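Local coordinates for cytochrome P450 monooxygenase (Rhodococcus sp. ECU0066, PDB 6KBH), which probably acts as a self-sufficient monooxygenase, its single chain joining a heme-binding P450 to FMN-binding and [2Fe-2S] ferredoxin-like domains that would feed it electrons, at residues A147-H152 and L189-V194; G74-T79 and N343-P348; I489-L494 and M617-R622. All coordinates share one frame; numbering follows the deposited sequence.

Contact 1 of 3, residues A147-H152 and L189-V194; sequences AALAHH and LHFLGV
His-152 meets Phe-191 in the helical body of the cytochrome P450 domain, where the short, weakly bonded helix 146-149 and the turn after it come up against the C-terminal end of helix 183-192. One face of the imidazole is turned to Phe-191 CA, which sits 4.2 Å from the ring centroid in a CH-pi contact. The two rings themselves meet obliquely, with their planes at 54°, and NE2 and CD2 of His-152 both border on CD1 of Phe-191. The phenyl group is swung out from the helix with CG anti to the backbone N (chi1 173°), which carries its CD1-CE1 side across to segment 147-152. There Leu-149 approaches with one branch, CD2, also from an oblique direction.

Phe-191 reaches to about 5 Å from the bound heme; Phe-144 and Trp-252 pack round its ring, and Leu-398 of helix 396-413, which follows the heme-ligating Cys-393, touches it too. Leu-149 rests on the same helix through Asn-397, Leu-398 and Met-401. Gly-193, the first residue beyond helix 183-192, has positive phi. Beside the helix end, CE1 of His-152 stands 3.6 Å from His-190 O.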
# COMPACT_ATOMS: atom_id res chain seq x y z
N ALA A 147 -0.12 4.59 11.48
CA ALA A 147 -0.46 5.64 12.43
C ALA A 147 0.65 5.83 13.45
O ALA A 147 1.01 6.97 13.79
CB ALA A 147 -1.78 5.33 13.12
N ALA A 148 1.22 4.73 13.96
CA ALA A 148 2.30 4.85 14.94
C ALA A 148 3.58 5.34 14.29
O ALA A 148 4.37 6.03 14.94
CB ALA A 148 2.54 3.50 15.62
N LEU A 149 3.82 4.98 13.03
CA LEU A 149 5.04 5.39 12.35
C LEU A 149 5.06 6.87 12.01
O LEU A 149 6.13 7.39 11.67
CB LEU A 149 5.23 4.56 11.08
CG LEU A 149 5.61 3.09 11.25
CD1 LEU A 149 5.41 2.33 9.95
CD2 LEU A 149 7.05 2.96 11.72
N ALA A 150 3.92 7.57 12.10
CA ALA A 150 3.89 8.99 11.76
C ALA A 150 4.81 9.80 12.66
O ALA A 150 5.32 10.85 12.24
CB ALA A 150 2.46 9.52 11.84
N HIS A 151 5.04 9.35 13.90
CA HIS A 151 5.96 10.06 14.78
C HIS A 151 7.39 10.03 14.25
O HIS A 151 8.13 11.00 14.40
CB HIS A 151 5.91 9.45 16.19
CG HIS A 151 7.08 9.83 17.04
ND1 HIS A 151 8.11 8.96 17.33
CD2 HIS A 151 7.39 11.00 17.65
CE1 HIS A 151 9.00 9.57 18.09
NE2 HIS A 151 8.59 10.81 18.30
N HIS A 152 7.79 8.92 13.63
CA HIS A 152 9.18 8.73 13.24
C HIS A 152 9.53 9.38 11.91
O HIS A 152 10.71 9.41 11.55
CB HIS A 152 9.51 7.24 13.18
CG HIS A 152 9.51 6.56 14.52
ND1 HIS A 152 10.43 6.85 15.50
CD2 HIS A 152 8.71 5.60 15.03
CE1 HIS A 152 10.19 6.10 16.56
NE2 HIS A 152 9.15 5.33 16.30
N LEU A 189 17.47 1.77 15.18
CA LEU A 189 17.78 2.08 16.57
C LEU A 189 16.80 3.10 17.12
O LEU A 189 16.30 2.96 18.25
CB LEU A 189 19.22 2.56 16.69
CG LEU A 189 20.23 1.45 16.41
CD1 LEU A 189 21.62 2.02 16.23
CD2 LEU A 189 20.21 0.40 17.51
N HIS A 190 16.47 4.13 16.33
CA HIS A 190 15.50 5.13 16.79
C HIS A 190 14.10 4.54 16.88
O HIS A 190 13.34 4.89 17.80
CB HIS A 190 15.51 6.34 15.86
CG HIS A 190 16.61 7.32 16.15
ND1 HIS A 190 16.71 7.98 17.35
CD2 HIS A 190 17.65 7.75 15.40
CE1 HIS A 190 17.77 8.78 17.33
NE2 HIS A 190 18.35 8.65 16.15
N PHE A 191 13.72 3.65 15.95
CA PHE A 191 12.43 2.98 16.05
C PHE A 191 12.34 2.14 17.32
O PHE A 191 11.26 2.00 17.91
CB PHE A 191 12.18 2.11 14.82
CG PHE A 191 10.95 1.26 14.92
CD1 PHE A 191 9.70 1.80 14.65
CD2 PHE A 191 11.03 -0.07 15.29
CE1 PHE A 191 8.55 1.02 14.75
CE2 PHE A 191 9.89 -0.85 15.38
CZ PHE A 191 8.65 -0.30 15.12
N LEU A 192 13.47 1.57 17.74
CA LEU A 192 13.48 0.67 18.89
C LEU A 192 13.40 1.44 20.21
O LEU A 192 12.95 0.88 21.22
CB LEU A 192 14.74 -0.20 18.84
CG LEU A 192 14.80 -1.45 17.95
CD1 LEU A 192 14.34 -2.69 18.70
CD2 LEU A 192 14.04 -1.33 16.63
N GLY A 193 13.81 2.70 20.21
CA GLY A 193 13.76 3.53 21.39
C GLY A 193 15.03 3.59 22.21
O GLY A 193 14.96 3.96 23.39
N VAL A 194 16.18 3.25 21.64
CA VAL A 194 17.45 3.18 22.37
C VAL A 194 18.01 4.60 22.50
O VAL A 194 17.87 5.40 21.56
CB VAL A 194 18.43 2.21 21.67
CG1 VAL A 194 18.66 2.58 20.20
CG2 VAL A 194 19.76 2.10 22.41

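Contact 2 of 3, residues G74-T79 and N343-P348; sequences GYWVVT and NGVEVP
Trp-76 carries the whole contact from its side, its indole reaching out from strand 76-78 to lie against strand 345-347 and the proline that follows. With CG anti to its own carbonyl carbon (chi1 -56°), the ring system is directed across the gap, and its six-membered part goes deepest. CZ2 comes within 3.9 Å of Pro-348 CD, CZ3 lies equally close to Val-345 CG1, and CH2 sits 3.8 Å from Glu-346 O; all three neighbours approach obliquely. Val-347 is placed differently: its CG1 lies over one face of the indole, at a looser 4.4 Å from CG.

The solvent side lies at Glu-346, which is exposed, and Val-345 beside it is partly so. The CB of Glu-346 points away from the tryptophan, and its backbone O is what comes near the indole. Trp-76 is buried by further neighbours, among them Tyr-69, Thr-32 and Leu-353.

The strand axes stay 10.1 Å apart at 126°, so a side chain bridges two separate sheets: the mixed sheet in which 76-78 pairs with 67-69 and 352-355, and the hairpin 340-342/345-347. Such packing belongs to the beta-rich region of the cytochrome P450 fold.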
# COMPACT_ATOMS: atom_id res chain seq x y z
N GLY A 74 20.04 -28.50 0.39
CA GLY A 74 19.27 -29.60 0.91
C GLY A 74 17.76 -29.49 0.81
O GLY A 74 17.06 -30.31 1.43
N TYR A 75 17.23 -28.53 0.07
CA TYR A 75 15.81 -28.20 0.14
C TYR A 75 15.07 -28.55 -1.14
O TYR A 75 15.67 -28.75 -2.20
CB TYR A 75 15.58 -26.71 0.42
CG TYR A 75 16.12 -26.15 1.72
CD1 TYR A 75 17.05 -26.84 2.49
CD2 TYR A 75 15.67 -24.92 2.19
CE1 TYR A 75 17.53 -26.31 3.68
CE2 TYR A 75 16.14 -24.39 3.37
CZ TYR A 75 17.07 -25.09 4.11
OH TYR A 75 17.52 -24.54 5.29
N TRP A 76 13.75 -28.58 -1.02
CA TRP A 76 12.85 -28.55 -2.16
C TRP A 76 12.58 -27.10 -2.53
O TRP A 76 12.40 -26.25 -1.66
CB TRP A 76 11.55 -29.28 -1.81
CG TRP A 76 11.78 -30.68 -1.35
CD1 TRP A 76 12.32 -31.08 -0.16
CD2 TRP A 76 11.48 -31.88 -2.08
NE1 TRP A 76 12.38 -32.45 -0.10
CE2 TRP A 76 11.87 -32.96 -1.26
CE3 TRP A 76 10.92 -32.14 -3.33
CZ2 TRP A 76 11.72 -34.29 -1.67
CZ3 TRP A 76 10.77 -33.45 -3.73
CH2 TRP A 76 11.17 -34.51 -2.90
N VAL A 77 12.56 -26.82 -3.83
CA VAL A 77 12.46 -25.46 -4.35
C VAL A 77 11.05 -25.24 -4.90
O VAL A 77 10.54 -26.08 -5.65
CB VAL A 77 13.52 -25.19 -5.43
CG1 VAL A 77 13.50 -23.72 -5.83
CG2 VAL A 77 14.89 -25.59 -4.93
N VAL A 78 10.45 -24.12 -4.52
CA VAL A 78 9.09 -23.76 -4.93
C VAL A 78 9.15 -22.42 -5.64
O VAL A 78 9.72 -21.45 -5.12
CB VAL A 78 8.13 -23.72 -3.73
CG1 VAL A 78 6.72 -23.36 -4.19
CG2 VAL A 78 8.15 -25.05 -3.01
N THR A 79 8.55 -22.36 -6.82
CA THR A 79 8.92 -21.37 -7.81
C THR A 79 7.78 -20.45 -8.23
O THR A 79 8.04 -19.27 -8.49
CB THR A 79 9.53 -22.10 -9.01
OG1 THR A 79 10.89 -22.45 -8.70
CG2 THR A 79 9.51 -21.29 -10.26
N ASN A 343 1.72 -29.03 -5.70
CA ASN A 343 1.59 -28.96 -7.15
C ASN A 343 2.05 -30.26 -7.81
O ASN A 343 2.90 -30.28 -8.70
CB ASN A 343 2.36 -27.76 -7.70
CG ASN A 343 1.86 -27.32 -9.06
OD1 ASN A 343 1.17 -28.06 -9.76
ND2 ASN A 343 2.21 -26.09 -9.45
N GLY A 344 1.48 -31.38 -7.34
CA GLY A 344 1.73 -32.68 -7.91
C GLY A 344 2.94 -33.41 -7.36
O GLY A 344 3.00 -34.64 -7.46
N VAL A 345 3.91 -32.70 -6.80
CA VAL A 345 5.13 -33.32 -6.28
C VAL A 345 4.93 -33.66 -4.81
O VAL A 345 4.56 -32.80 -4.01
CB VAL A 345 6.34 -32.39 -6.47
CG1 VAL A 345 7.61 -33.05 -5.96
CG2 VAL A 345 6.48 -31.99 -7.93
N GLU A 346 5.16 -34.92 -4.47
CA GLU A 346 5.05 -35.35 -3.08
C GLU A 346 6.22 -34.80 -2.27
O GLU A 346 7.38 -34.92 -2.67
CB GLU A 346 5.01 -36.87 -2.98
CG GLU A 346 3.92 -37.52 -3.81
CD GLU A 346 3.40 -38.79 -3.19
OE1 GLU A 346 3.65 -39.00 -1.98
OE2 GLU A 346 2.74 -39.58 -3.90
N VAL A 347 5.91 -34.19 -1.12
CA VAL A 347 6.90 -33.59 -0.24
C VAL A 347 6.74 -34.22 1.13
O VAL A 347 5.64 -34.21 1.68
CB VAL A 347 6.75 -32.06 -0.15
CG1 VAL A 347 7.89 -31.46 0.65
CG2 VAL A 347 6.71 -31.45 -1.54
N PRO A 348 7.79 -34.78 1.73
CA PRO A 348 7.64 -35.49 3.00
C PRO A 348 7.75 -34.58 4.21
O PRO A 348 8.22 -33.44 4.14
CB PRO A 348 8.81 -36.48 2.96
CG PRO A 348 9.87 -35.75 2.21
CD PRO A 348 9.16 -34.90 1.18

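Contact 3 of 3, residues I489-L494 and M617-R622; sequences ILLITL and MAFLDR
The phenyl ring of Phe-619 is the one flat group that takes part here, and what meets it across the contact is a methyl of Leu-491: CD1 approaches CZ, at the far end of the ring, to 4.2 Å. The methyl comes in obliquely. Further packing round the phenyl comes from Ile-588, Thr-589 and Ile-592 of helix 588-601 and from Ile-485 and Cys-525, so parts of both domains pack round it. Leu-491 has CG anti to its backbone N (chi1 -174°), and from there its CD1 branch extends to the ring.

Next to this pair, Ile-489 stretches its CD1 methyl to 4.3 Å from Ala-618 CB. Both CB atoms point toward the opposite segment, while Leu-490 between the two strand contacts faces the other way, in the alternation usual for a beta strand.

Strand 489-496 belongs to the antiparallel sheet of the flavin-binding domain, whereas 617-622 enters helix 620-625 of the neighbouring domain, built on a parallel sheet as in the nucleotide-binding half of ferredoxin-reductase-type proteins. The contact joins the two domains, with the side chain of Ile-489 about 7 Å from the bound FMN. Phe-619 occupies the N-cap position of the helix and has positive phi (76°). Just before it, Ala-618 O accepts a hydrogen bond from Tyr-609 OH. Further along, Arg-622 is salt-bridged through NH2 to Asp-596 OD2, and its NH1 is hydrogen-bonded to Cys-525 O.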
# COMPACT_ATOMS: atom_id res chain seq x y z
N ILE A 489 -18.20 29.73 -6.61
CA ILE A 489 -18.11 28.53 -7.44
C ILE A 489 -17.07 28.75 -8.53
O ILE A 489 -17.22 29.67 -9.34
CB ILE A 489 -19.47 28.16 -8.05
CG1 ILE A 489 -20.39 27.58 -6.98
CG2 ILE A 489 -19.29 27.15 -9.18
CD1 ILE A 489 -21.81 27.36 -7.45
N LEU A 490 -16.03 27.92 -8.55
CA LEU A 490 -15.05 27.89 -9.64
C LEU A 490 -15.42 26.83 -10.65
O LEU A 490 -16.01 25.80 -10.32
CB LEU A 490 -13.62 27.58 -9.18
CG LEU A 490 -12.77 28.40 -8.22
CD1 LEU A 490 -12.60 29.85 -8.68
CD2 LEU A 490 -13.39 28.31 -6.88
N LEU A 491 -15.04 27.06 -11.90
CA LEU A 491 -14.99 26.03 -12.91
C LEU A 491 -13.53 25.75 -13.23
O LEU A 491 -12.83 26.62 -13.76
CB LEU A 491 -15.76 26.43 -14.17
CG LEU A 491 -15.87 25.31 -15.21
CD1 LEU A 491 -16.66 24.13 -14.66
CD2 LEU A 491 -16.48 25.81 -16.50
N ILE A 492 -13.06 24.55 -12.90
CA ILE A 492 -11.67 24.18 -13.09
C ILE A 492 -11.55 23.35 -14.37
O ILE A 492 -12.33 22.42 -14.58
CB ILE A 492 -11.12 23.39 -11.89
CG1 ILE A 492 -11.30 24.20 -10.60
CG2 ILE A 492 -9.66 23.07 -12.09
CD1 ILE A 492 -10.86 23.44 -9.37
N THR A 493 -10.59 23.71 -15.21
CA THR A 493 -10.26 22.95 -16.41
C THR A 493 -8.96 22.19 -16.15
O THR A 493 -7.91 22.81 -15.93
CB THR A 493 -10.11 23.87 -17.62
OG1 THR A 493 -9.44 25.06 -17.22
CG2 THR A 493 -11.47 24.24 -18.17
N LEU A 494 -9.03 20.86 -16.17
CA LEU A 494 -7.90 20.02 -15.80
C LEU A 494 -7.36 19.31 -17.03
O LEU A 494 -8.10 18.58 -17.71
CB LEU A 494 -8.31 19.02 -14.72
CG LEU A 494 -8.43 19.69 -13.34
CD1 LEU A 494 -8.96 18.71 -12.30
CD2 LEU A 494 -7.10 20.28 -12.91
N MET A 617 -26.36 30.40 -8.89
CA MET A 617 -26.79 29.17 -9.54
C MET A 617 -26.01 29.03 -10.84
O MET A 617 -26.26 29.76 -11.81
CB MET A 617 -28.30 29.18 -9.79
CG MET A 617 -29.08 28.41 -8.74
SD MET A 617 -30.78 28.99 -8.54
CE MET A 617 -31.42 28.79 -10.20
N ALA A 618 -25.07 28.09 -10.85
CA ALA A 618 -24.19 27.89 -11.99
C ALA A 618 -24.91 27.16 -13.11
O ALA A 618 -25.84 26.38 -12.88
CB ALA A 618 -22.95 27.11 -11.57
N PHE A 619 -24.48 27.45 -14.34
CA PHE A 619 -24.88 26.79 -15.58
C PHE A 619 -26.26 27.20 -16.08
O PHE A 619 -26.73 26.60 -17.05
CB PHE A 619 -24.83 25.26 -15.47
CG PHE A 619 -23.45 24.72 -15.27
CD1 PHE A 619 -22.48 24.88 -16.25
CD2 PHE A 619 -23.11 24.05 -14.11
CE1 PHE A 619 -21.20 24.39 -16.07
CE2 PHE A 619 -21.84 23.55 -13.92
CZ PHE A 619 -20.88 23.72 -14.90
N LEU A 620 -26.92 28.19 -15.47
CA LEU A 620 -28.15 28.71 -16.05
C LEU A 620 -27.90 29.21 -17.47
O LEU A 620 -28.72 28.98 -18.37
CB LEU A 620 -28.71 29.84 -15.19
CG LEU A 620 -29.02 29.53 -13.73
CD1 LEU A 620 -29.22 30.82 -12.97
CD2 LEU A 620 -30.24 28.64 -13.61
N ASP A 621 -26.78 29.90 -17.68
CA ASP A 621 -26.30 30.22 -19.02
C ASP A 621 -26.24 28.96 -19.88
O ASP A 621 -26.84 28.89 -20.96
CB ASP A 621 -24.92 30.86 -18.92
CG ASP A 621 -24.04 30.18 -17.88
OD1 ASP A 621 -24.47 30.07 -16.72
OD2 ASP A 621 -22.93 29.74 -18.24
N ARG A 622 -25.50 27.96 -19.41
CA ARG A 622 -25.42 26.68 -20.09
C ARG A 622 -26.81 26.05 -20.22
O ARG A 622 -27.15 25.49 -21.28
CB ARG A 622 -24.48 25.77 -19.32
CG ARG A 622 -24.57 24.30 -19.63
CD ARG A 622 -23.21 23.69 -19.45
NE ARG A 622 -23.18 22.26 -19.70
CZ ARG A 622 -22.13 21.50 -19.43
NH1 ARG A 622 -21.05 22.05 -18.90
NH2 ARG A 622 -22.16 20.20 -19.68

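Overall arrangement
Contacts 1 and 2 both belong to the P450 part, their centres about 40 Å apart, and contact 1 lies in the stretch of chain between the two segments of contact 2. Contact 3 follows later in the sequence, in the reductase part, on the opposite side of the chain's centre from contact 2. Contacts 1 and 3 are buried and lie near cofactors, heme and FMN respectively; contact 2 is partly open to solvent. No secondary-structure element is shared. In contact 1 a turn meets a helix end through two aromatic rings and a leucine methyl; one indole joins two sheets in contact 2, and strand meets helix start through aliphatic methyls and a phenyl in contact 3.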